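Local coordinates for protein hemoglobin component VII (Tokunagayusurika akamusi, PDB 1X46) that binds heme b in a globin fold and probably stores or carries oxygen in the larva of the midge Tokunagayusurika akamusi, at residues K93-G96 / I97-G101; S137-N140 / N141-V145; A106-F109 / E110-E113; A42-S45 / A46-G49. All coordinates share one frame; numbering follows the deposited sequence.

Four local contacts, three on helices and one in a loop, surround or back the heme of this globin. All are partly buried. Contact 3, on helix 106-123, and contact 2, on helix 129-146, lie nearest the centre of the chain; contact 4 is outermost, and it and contact 1, on helix 85-100, mix buried heme-facing residues with exposed ones. Contact 1 ligates the iron, contact 3 sets one phenyl ring on each side of the porphyrin edge, and contact 4 covers the other face from H99. Contact 2, mostly aromatic and sulfur packing, backs the first and third: V145 touches K93, M142 touches F109, and Y143 OH probably hydrogen-bonds to E113 OE1.

Contact 1 of 4, residues K93-G96 / I97-G101; sequences KQQG and INHKG. With HEM (protoporphyrin IX containing Fe), chain B.
With its CG anti to the carbonyl carbon (chi1 -75°), H99 lays its ring alongside Q95 and back over the preceding helical turn, so that its two nitrogens serve different partners. ND1 gives its N-H to Q95 O at 2.8 Å, and the acceptor lies in the plane of the ring. The backbone N of H99 also donates to Q95 O, at 3.0 Å, from the other face of that carbonyl; one oxygen thus holds both the helix and the ring. Through its other nitrogen, H99 NE2 binds the heme iron at 2.1 Å, across the porphyrin from water 2. This is the proximal histidine of the globin F helix, here helix 85-100, and F109 meets its ring edge-to-face.

On the neighbouring flank, Q94 bends at chi2 (64°) and turns its amide back along the helix. Its NE2 donates to N98 OD1 at 2.8 Å, with the acceptor in the Q94 amide plane although the two amides are 42° apart. That leaves the other end of the N98 amide for water 1, which accepts from N98 ND2 at 3.1 Å and donates to both Q95 OE1 and heme O1A, each at 2.7 Å. R102 NH2 adds a direct hydrogen bond to the heme.

The ND1 hydrogen bond and the bond from NE2 to iron together fix the rotation of the imidazole about its bond to CB, and the hydrogen bond at ND1 would probably make NE2 a stronger electron donor to iron, while the water-mediated grip ties a propionate to the same helical turn.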
# COMPACT_ATOMS: atom_id res chain seq x y z
N LYS A 93 11.26 1.87 -6.19
CA LYS A 93 12.47 2.54 -5.71
C LYS A 93 12.22 4.02 -5.47
O LYS A 93 12.69 4.60 -4.46
CB LYS A 93 13.62 2.36 -6.69
CG LYS A 93 14.34 1.09 -6.48
CD LYS A 93 15.42 0.91 -7.53
CE LYS A 93 15.72 -0.57 -7.70
NZ LYS A 93 16.74 -0.77 -8.77
N GLN A 94 11.52 4.66 -6.41
CA GLN A 94 11.22 6.07 -6.24
C GLN A 94 10.38 6.35 -4.99
O GLN A 94 10.60 7.34 -4.30
CB GLN A 94 10.53 6.63 -7.47
CG GLN A 94 10.46 8.16 -7.47
CD GLN A 94 11.82 8.82 -7.55
OE1 GLN A 94 12.60 8.55 -8.46
NE2 GLN A 94 12.12 9.66 -6.56
N GLN A 95 9.45 5.47 -4.69
CA GLN A 95 8.65 5.63 -3.46
C GLN A 95 9.51 5.47 -2.22
O GLN A 95 9.34 6.20 -1.26
CB GLN A 95 7.45 4.67 -3.42
CG GLN A 95 6.38 4.96 -4.50
CD GLN A 95 5.84 6.36 -4.39
OE1 GLN A 95 5.50 6.81 -3.29
NE2 GLN A 95 5.81 7.09 -5.50
N GLY A 96 10.48 4.56 -2.26
CA GLY A 96 11.41 4.42 -1.16
C GLY A 96 12.27 5.68 -0.99
O GLY A 96 12.44 6.16 0.12
N ILE A 97 12.82 6.19 -2.10
CA ILE A 97 13.62 7.42 -2.06
C ILE A 97 12.79 8.57 -1.49
O ILE A 97 13.25 9.32 -0.61
CB ILE A 97 14.13 7.76 -3.49
CG1 ILE A 97 15.21 6.77 -3.92
CG2 ILE A 97 14.70 9.19 -3.55
CD1 ILE A 97 15.34 6.63 -5.43
N ASN A 98 11.56 8.70 -1.98
CA ASN A 98 10.73 9.83 -1.56
C ASN A 98 10.39 9.73 -0.07
O ASN A 98 10.37 10.74 0.64
CB ASN A 98 9.43 9.90 -2.36
CG ASN A 98 9.65 10.19 -3.84
OD1 ASN A 98 10.76 10.54 -4.27
ND2 ASN A 98 8.60 10.02 -4.62
N HIS A 99 10.11 8.52 0.41
CA HIS A 99 9.72 8.36 1.79
C HIS A 99 10.90 8.41 2.76
O HIS A 99 10.71 8.72 3.93
CB HIS A 99 8.87 7.09 1.97
CG HIS A 99 7.47 7.27 1.48
ND1 HIS A 99 7.10 7.03 0.16
CD2 HIS A 99 6.36 7.72 2.10
CE1 HIS A 99 5.82 7.31 0.01
NE2 HIS A 99 5.34 7.72 1.17
N LYS A 100 12.10 8.12 2.26
CA LYS A 100 13.31 8.28 3.10
C LYS A 100 13.38 9.71 3.60
O LYS A 100 13.70 9.95 4.77
CB LYS A 100 14.58 7.95 2.33
CG LYS A 100 15.83 7.97 3.24
CD LYS A 100 17.09 7.74 2.42
CE LYS A 100 18.37 8.05 3.20
NZ LYS A 100 19.55 8.09 2.26
N GLY A 101 13.09 10.66 2.70
CA GLY A 101 13.16 12.07 3.02
C GLY A 101 12.13 12.52 4.05
O GLY A 101 12.23 13.63 4.60
CHA HEM B . 3.47 11.36 0.54
CHB HEM B . 2.59 7.14 -1.68
CHC HEM B . 3.16 4.82 2.53
CHD HEM B . 4.02 9.01 4.78
C1A HEM B . 3.12 10.42 -0.39
C2A HEM B . 2.77 10.72 -1.77
C3A HEM B . 2.53 9.56 -2.36
C4A HEM B . 2.77 8.48 -1.43
CMA HEM B . 2.12 9.36 -3.83
CAA HEM B . 2.60 12.16 -2.36
CBA HEM B . 3.90 12.91 -2.72
CGA HEM B . 4.62 12.21 -3.85
O1A HEM B . 5.78 11.82 -3.67
O2A HEM B . 4.02 12.04 -4.95
C1B HEM B . 2.62 6.14 -0.74
C2B HEM B . 2.36 4.74 -0.95
C3B HEM B . 2.51 4.10 0.23
C4B HEM B . 2.90 5.10 1.20
CMB HEM B . 1.94 4.14 -2.32
CAB HEM B . 2.36 2.61 0.62
CBB HEM B . 2.15 1.61 -0.24
C1C HEM B . 3.44 5.73 3.51
C2C HEM B . 3.67 5.46 4.93
C3C HEM B . 3.88 6.62 5.55
C4C HEM B . 3.83 7.67 4.56
CMC HEM B . 3.68 4.05 5.57
CAC HEM B . 4.17 6.84 7.06
C1D HEM B . 4.00 10.00 3.83
C2D HEM B . 4.23 11.39 4.12
C3D HEM B . 4.07 12.11 2.81
C4D HEM B . 3.71 11.08 1.87
CMD HEM B . 4.58 12.00 5.49
CAD HEM B . 4.22 13.63 2.59
CBD HEM B . 2.93 14.36 2.95
CGD HEM B . 3.12 15.86 2.85
O1D HEM B . 4.05 16.31 2.14
O2D HEM B . 2.36 16.60 3.51
NA HEM B . 3.12 9.06 -0.23
NB HEM B . 2.93 6.34 0.61
NC HEM B . 3.55 7.09 3.31
ND HEM B . 3.72 9.83 2.47
FE HEM B . 3.34 8.08 1.54
O HOH W 1 6.23 9.35 -2.74
O HOH W 2 1.33 8.26 2.06

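Contact 2 of 4, residues S137-N140 / N141-V145; sequences SAFN and NMYSV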
# COMPACT_ATOMS: atom_id res chain seq x y z
N SER A 137 3.38 -12.13 -0.22
CA SER A 137 4.44 -12.33 -1.22
C SER A 137 4.70 -11.04 -1.99
O SER A 137 5.86 -10.73 -2.29
CB SER A 137 4.10 -13.48 -2.17
OG SER A 137 4.06 -14.70 -1.45
N ALA A 138 3.63 -10.33 -2.33
CA ALA A 138 3.74 -9.05 -3.01
C ALA A 138 4.46 -8.01 -2.14
O ALA A 138 5.38 -7.33 -2.59
CB ALA A 138 2.36 -8.56 -3.41
N PHE A 139 4.03 -7.90 -0.89
CA PHE A 139 4.71 -6.99 0.03
C PHE A 139 6.18 -7.34 0.26
O PHE A 139 7.01 -6.45 0.33
CB PHE A 139 3.95 -6.86 1.36
CG PHE A 139 2.84 -5.85 1.32
CD1 PHE A 139 3.14 -4.49 1.32
CD2 PHE A 139 1.51 -6.23 1.28
CE1 PHE A 139 2.11 -3.51 1.29
CE2 PHE A 139 0.50 -5.26 1.24
CZ PHE A 139 0.81 -3.92 1.24
N ASN A 140 6.49 -8.63 0.40
CA ASN A 140 7.88 -9.07 0.54
C ASN A 140 8.72 -8.48 -0.60
O ASN A 140 9.80 -7.92 -0.35
CB ASN A 140 7.96 -10.60 0.47
CG ASN A 140 9.43 -11.13 0.42
OD1 ASN A 140 10.00 -11.42 -0.67
ND2 ASN A 140 10.04 -11.23 1.57
N ASN A 141 8.21 -8.62 -1.82
CA ASN A 141 8.94 -8.16 -2.99
C ASN A 141 9.03 -6.63 -3.03
O ASN A 141 10.10 -6.08 -3.30
CB ASN A 141 8.32 -8.73 -4.25
CG ASN A 141 8.64 -10.20 -4.43
OD1 ASN A 141 9.41 -10.76 -3.64
ND2 ASN A 141 8.06 -10.83 -5.47
N MET A 142 7.94 -5.95 -2.70
CA MET A 142 8.00 -4.48 -2.57
C MET A 142 9.11 -4.08 -1.58
O MET A 142 9.94 -3.20 -1.87
CB MET A 142 6.64 -3.93 -2.10
CG MET A 142 6.69 -2.47 -1.66
SD MET A 142 5.10 -2.07 -0.79
CE MET A 142 5.62 -0.67 0.20
N TYR A 143 9.11 -4.69 -0.40
CA TYR A 143 10.08 -4.37 0.64
C TYR A 143 11.52 -4.65 0.23
O TYR A 143 12.43 -3.94 0.63
CB TYR A 143 9.78 -5.17 1.93
CG TYR A 143 8.43 -4.86 2.55
CD1 TYR A 143 7.74 -3.68 2.27
CD2 TYR A 143 7.83 -5.78 3.42
CE1 TYR A 143 6.52 -3.43 2.84
CE2 TYR A 143 6.61 -5.52 4.01
CZ TYR A 143 5.96 -4.35 3.70
OH TYR A 143 4.71 -4.05 4.26
N SER A 144 11.72 -5.67 -0.59
CA SER A 144 13.07 -6.02 -1.01
C SER A 144 13.73 -4.86 -1.77
O SER A 144 14.95 -4.71 -1.73
CB SER A 144 13.06 -7.30 -1.84
OG SER A 144 12.55 -7.08 -3.14
N VAL A 145 12.91 -4.04 -2.42
CA VAL A 145 13.38 -2.91 -3.20
C VAL A 145 13.24 -1.60 -2.43
O VAL A 145 14.08 -0.72 -2.54
CB VAL A 145 12.63 -2.84 -4.55
CG1 VAL A 145 12.90 -1.55 -5.28
CG2 VAL A 145 13.02 -4.04 -5.41
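From A138 to Y143 the backbone is regular alpha-helix, with M142 N and Y143 N donating to A138 O and F139 O at 2.9 and 2.8 Å, both bonds nearly straight. F139 O does double duty, for it also sits over one face of the Y143 ring, 3.1 Å from CG. Beyond it the Y143 ring reaches past F139, where its CZ comes to 3.7 Å from F139 CD1, the two ring planes turned 41° from each other. With CG anti to the backbone N (chi1 168°) and an extended chain beyond, M142 lies beside F139, and its SD approaches F139 CD1 at 3.8 Å, an oblique Met-aromatic contact. Within the second half, S144 OG donates to N141 O at 2.7 Å.

The phenol hydroxyl finds its polar mate in E113 OE1, and a phenylalanine in place of Y143 would probably leave E113 OE1 without this hydrogen-bonding partner while keeping most of the ring packing. The N141 amide turns instead to the N-terminal arm, donating from ND2 to V5 O. All this lies on helix 129-146, the H helix of the globin fold, with F139, M142 and Y143 packed on helix 106-123, and M142 and V145 meeting L92 of helix 85-100.

Contact 3 of 4, residues A106-F109 / E110-E113; sequences AAHF and EEFE. With HEM (protoporphyrin IX containing Fe), chain B.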
# COMPACT_ATOMS: atom_id res chain seq x y z
N ALA A 106 10.92 1.21 7.79
CA ALA A 106 10.46 -0.08 7.32
C ALA A 106 9.22 -0.54 8.11
O ALA A 106 8.25 -1.04 7.54
CB ALA A 106 11.61 -1.12 7.43
N ALA A 107 9.25 -0.37 9.44
CA ALA A 107 8.12 -0.73 10.29
C ALA A 107 6.86 0.06 9.91
O ALA A 107 5.78 -0.51 9.91
CB ALA A 107 8.45 -0.54 11.76
N HIS A 108 7.03 1.34 9.55
CA HIS A 108 5.89 2.13 9.08
C HIS A 108 5.24 1.51 7.86
O HIS A 108 4.01 1.48 7.76
CB HIS A 108 6.25 3.58 8.73
CG HIS A 108 6.67 4.39 9.88
ND1 HIS A 108 6.18 4.18 11.15
CD2 HIS A 108 7.51 5.43 9.95
CE1 HIS A 108 6.76 5.02 11.97
NE2 HIS A 108 7.56 5.81 11.27
N PHE A 109 6.05 1.04 6.91
CA PHE A 109 5.48 0.33 5.75
C PHE A 109 4.77 -0.94 6.16
O PHE A 109 3.67 -1.24 5.67
CB PHE A 109 6.54 0.10 4.66
CG PHE A 109 6.76 1.31 3.78
CD1 PHE A 109 5.84 1.65 2.79
CD2 PHE A 109 7.87 2.14 3.97
CE1 PHE A 109 6.01 2.76 2.00
CE2 PHE A 109 8.07 3.26 3.17
CZ PHE A 109 7.15 3.58 2.19
N GLU A 110 5.34 -1.68 7.11
CA GLU A 110 4.67 -2.87 7.59
C GLU A 110 3.33 -2.55 8.28
O GLU A 110 2.39 -3.33 8.16
CB GLU A 110 5.57 -3.63 8.58
CG GLU A 110 6.83 -4.23 7.96
CD GLU A 110 7.63 -5.06 8.96
OE1 GLU A 110 7.36 -5.00 10.19
OE2 GLU A 110 8.51 -5.81 8.51
N GLU A 111 3.27 -1.40 8.96
CA GLU A 111 2.03 -0.96 9.61
C GLU A 111 0.96 -0.69 8.54
O GLU A 111 -0.20 -1.05 8.71
CB GLU A 111 2.31 0.28 10.45
CG GLU A 111 3.13 -0.03 11.69
CD GLU A 111 3.63 1.21 12.39
OE1 GLU A 111 3.68 2.32 11.77
OE2 GLU A 111 3.98 1.09 13.61
N PHE A 112 1.39 -0.08 7.43
CA PHE A 112 0.46 0.18 6.32
C PHE A 112 -0.05 -1.15 5.77
O PHE A 112 -1.24 -1.33 5.51
CB PHE A 112 1.16 1.00 5.21
CG PHE A 112 0.23 1.34 4.07
CD1 PHE A 112 -0.45 2.55 4.08
CD2 PHE A 112 0.00 0.43 3.03
CE1 PHE A 112 -1.34 2.86 3.05
CE2 PHE A 112 -0.88 0.74 1.99
CZ PHE A 112 -1.56 1.97 2.04
N GLU A 113 0.85 -2.12 5.61
CA GLU A 113 0.45 -3.47 5.21
C GLU A 113 -0.57 -4.09 6.18
O GLU A 113 -1.56 -4.65 5.77
CB GLU A 113 1.69 -4.36 5.06
CG GLU A 113 1.38 -5.84 4.89
CD GLU A 113 2.62 -6.75 4.92
OE1 GLU A 113 3.70 -6.32 5.30
OE2 GLU A 113 2.45 -7.97 4.62
CHA HEM B . 3.47 11.36 0.54
CHB HEM B . 2.59 7.14 -1.68
CHC HEM B . 3.16 4.82 2.53
CHD HEM B . 4.02 9.01 4.78
C1A HEM B . 3.12 10.42 -0.39
C2A HEM B . 2.77 10.72 -1.77
C3A HEM B . 2.53 9.56 -2.36
C4A HEM B . 2.77 8.48 -1.43
CMA HEM B . 2.12 9.36 -3.83
CAA HEM B . 2.60 12.16 -2.36
CBA HEM B . 3.90 12.91 -2.72
CGA HEM B . 4.62 12.21 -3.85
O1A HEM B . 5.78 11.82 -3.67
O2A HEM B . 4.02 12.04 -4.95
C1B HEM B . 2.62 6.14 -0.74
C2B HEM B . 2.36 4.74 -0.95
C3B HEM B . 2.51 4.10 0.23
C4B HEM B . 2.90 5.10 1.20
CMB HEM B . 1.94 4.14 -2.32
CAB HEM B . 2.36 2.61 0.62
CBB HEM B . 2.15 1.61 -0.24
C1C HEM B . 3.44 5.73 3.51
C2C HEM B . 3.67 5.46 4.93
C3C HEM B . 3.88 6.62 5.55
C4C HEM B . 3.83 7.67 4.56
CMC HEM B . 3.68 4.05 5.57
CAC HEM B . 4.17 6.84 7.06
C1D HEM B . 4.00 10.00 3.83
C2D HEM B . 4.23 11.39 4.12
C3D HEM B . 4.07 12.11 2.81
C4D HEM B . 3.71 11.08 1.87
CMD HEM B . 4.58 12.00 5.49
CAD HEM B . 4.22 13.63 2.59
CBD HEM B . 2.93 14.36 2.95
CGD HEM B . 3.12 15.86 2.85
O1D HEM B . 4.05 16.31 2.14
O2D HEM B . 2.36 16.60 3.51
NA HEM B . 3.12 9.06 -0.23
NB HEM B . 2.93 6.34 0.61
NC HEM B . 3.55 7.09 3.31
ND HEM B . 3.72 9.83 2.47
FE HEM B . 3.34 8.08 1.54
O HOH W 3 2.83 3.47 9.43
O HOH W 2 1.33 8.26 2.06
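E110 lies back along A106, its CG 3.5 Å from A106 O, while its N donates to the same oxygen. E111 follows with the polar centre of the contact. It runs beside H108, and its OE1 accepts from H108 ND1 at 3.2 Å along a nearly straight path (168°); the glutamate oxygen lies in the plane of the imidazole, yet the nitrogen stands above the carboxylate plane. Water 3 closes a second link, donating to E111 OE1 at 2.7 Å and to H108 O at 2.9 Å. A leucine in place of E111 would probably leave H108 ND1 without its acceptor, cost water 3 one of its two, and set the imidazole free to turn.

These residues open helix 106-123, the G helix of the globin fold, whose first turns pass the rim of the heme. H108 O touches heme methyl CMC at 3.4 Å, and F109, on the proximal side with H99, brings CE1 to 3.6 Å from the methine carbon CHC.

F112 comes from the other side of the porphyrin. Its CG stands anti to the backbone N (chi1 -177°), which swings the ring out from the helix until vinyl carbon CAB lies 3.9 Å above the ring's centre. F33 meets it edge-to-face, and I68 and I72 of helix 59-78 pack on it. E113, last in line, donates from N to F109 O at 3.0 Å; its OE1 is taken by Y143, and its OE2 lies close to the acids E117 and D136, a crowding that would probably favour protonation somewhere in the group.

Contact 4 of 4, residues A42-S45 / A46-G49; sequences AKFS and AFAG. With HEM (protoporphyrin IX containing Fe), chain B.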
# COMPACT_ATOMS: atom_id res chain seq x y z
N ALA A 42 0.44 11.86 12.18
CA ALA A 42 1.22 12.96 12.71
C ALA A 42 2.40 13.38 11.83
O ALA A 42 3.00 14.43 12.04
CB ALA A 42 1.74 12.60 14.12
N LYS A 43 2.74 12.56 10.83
CA LYS A 43 3.83 12.90 9.91
C LYS A 43 3.39 13.79 8.75
O LYS A 43 4.23 14.38 8.04
CB LYS A 43 4.46 11.63 9.36
CG LYS A 43 4.96 10.70 10.45
CD LYS A 43 5.89 9.65 9.89
CE LYS A 43 6.36 8.71 10.98
NZ LYS A 43 7.53 9.31 11.67
N PHE A 44 2.08 13.87 8.52
CA PHE A 44 1.56 14.56 7.33
C PHE A 44 1.30 16.03 7.54
O PHE A 44 0.60 16.40 8.46
CB PHE A 44 0.27 13.90 6.84
CG PHE A 44 0.48 12.53 6.25
CD1 PHE A 44 0.43 12.32 4.87
CD2 PHE A 44 0.77 11.45 7.08
CE1 PHE A 44 0.62 11.07 4.34
CE2 PHE A 44 0.98 10.20 6.54
CZ PHE A 44 0.91 10.01 5.17
N SER A 45 1.81 16.88 6.64
CA SER A 45 1.61 18.31 6.76
C SER A 45 0.14 18.72 6.76
O SER A 45 -0.27 19.62 7.50
CB SER A 45 2.35 19.08 5.66
OG SER A 45 3.73 18.78 5.72
N ALA A 46 -0.67 18.05 5.94
CA ALA A 46 -2.08 18.39 5.84
C ALA A 46 -2.93 17.80 6.96
O ALA A 46 -4.04 18.25 7.17
CB ALA A 46 -2.67 17.97 4.47
N PHE A 47 -2.41 16.79 7.65
CA PHE A 47 -3.24 16.02 8.61
C PHE A 47 -2.78 16.03 10.06
O PHE A 47 -3.58 15.70 10.95
CB PHE A 47 -3.40 14.57 8.12
CG PHE A 47 -3.76 14.47 6.66
CD1 PHE A 47 -4.84 15.20 6.13
CD2 PHE A 47 -3.02 13.67 5.83
CE1 PHE A 47 -5.18 15.11 4.77
CE2 PHE A 47 -3.32 13.58 4.46
CZ PHE A 47 -4.39 14.32 3.94
N ALA A 48 -1.52 16.38 10.31
CA ALA A 48 -1.00 16.31 11.68
C ALA A 48 -1.82 17.22 12.57
O ALA A 48 -2.10 18.37 12.22
CB ALA A 48 0.46 16.72 11.72
N GLY A 49 -2.23 16.67 13.71
CA GLY A 49 -2.97 17.42 14.71
C GLY A 49 -4.43 17.64 14.41
O GLY A 49 -5.15 18.21 15.25
CHA HEM B . 3.47 11.36 0.54
CHB HEM B . 2.59 7.14 -1.68
CHC HEM B . 3.16 4.82 2.53
CHD HEM B . 4.02 9.01 4.78
C1A HEM B . 3.12 10.42 -0.39
C2A HEM B . 2.77 10.72 -1.77
C3A HEM B . 2.53 9.56 -2.36
C4A HEM B . 2.77 8.48 -1.43
CMA HEM B . 2.12 9.36 -3.83
CAA HEM B . 2.60 12.16 -2.36
CBA HEM B . 3.90 12.91 -2.72
CGA HEM B . 4.62 12.21 -3.85
O1A HEM B . 5.78 11.82 -3.67
O2A HEM B . 4.02 12.04 -4.95
C1B HEM B . 2.62 6.14 -0.74
C2B HEM B . 2.36 4.74 -0.95
C3B HEM B . 2.51 4.10 0.23
C4B HEM B . 2.90 5.10 1.20
CMB HEM B . 1.94 4.14 -2.32
CAB HEM B . 2.36 2.61 0.62
CBB HEM B . 2.15 1.61 -0.24
C1C HEM B . 3.44 5.73 3.51
C2C HEM B . 3.67 5.46 4.93
C3C HEM B . 3.88 6.62 5.55
C4C HEM B . 3.83 7.67 4.56
CMC HEM B . 3.68 4.05 5.57
CAC HEM B . 4.17 6.84 7.06
C1D HEM B . 4.00 10.00 3.83
C2D HEM B . 4.23 11.39 4.12
C3D HEM B . 4.07 12.11 2.81
C4D HEM B . 3.71 11.08 1.87
CMD HEM B . 4.58 12.00 5.49
CAD HEM B . 4.22 13.63 2.59
CBD HEM B . 2.93 14.36 2.95
CGD HEM B . 3.12 15.86 2.85
O1D HEM B . 4.05 16.31 2.14
O2D HEM B . 2.36 16.60 3.51
NA HEM B . 3.12 9.06 -0.23
NB HEM B . 2.93 6.34 0.61
NC HEM B . 3.55 7.09 3.31
ND HEM B . 3.72 9.83 2.47
FE HEM B . 3.34 8.08 1.54
O HOH W 4 -1.93 19.74 9.73
O HOH W 2 1.33 8.26 2.06
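F44 lays one face of its ring over pyrrole D of the heme, with CZ 3.3 Å from the methine carbon CHD and CE1 3.6 Å from C2D. It stands on the same side of the porphyrin as water 2, the iron-bound water, which lies at its edge in the ring plane. The F47 ring comes from behind: CD2 touches F44 CB at 3.4 Å, and the two planes are turned 40° from each other. F34 and H64 meet the F44 ring edge-to-face.

The chain is bent into this shape around one oxygen. F44 O accepts from A48 N at 2.8 Å, in the carbonyl plane, and from F47 N at 3.1 Å, well above that plane; S45 and A46 form the corner of a type I turn. Water 4 spans the mouth of the bend, donating to S45 O and to A48 O at 2.8 Å each. S45 is held to the heme through its backbone N, which donates to propionate O2D at 3.2 Å. In the globin fold this is the CD corner, between the short helices 38-41 and 52-55.

Apolar ring contact and a backbone bond to the propionate therefore act from one short turn: the two hydrogen bonds to F44 O probably hold the turn, and with F47 packed against F44 CB help keep the phenyl over the porphyrin, while the S45 amide probably offsets part of the propionate's charge at the pocket mouth.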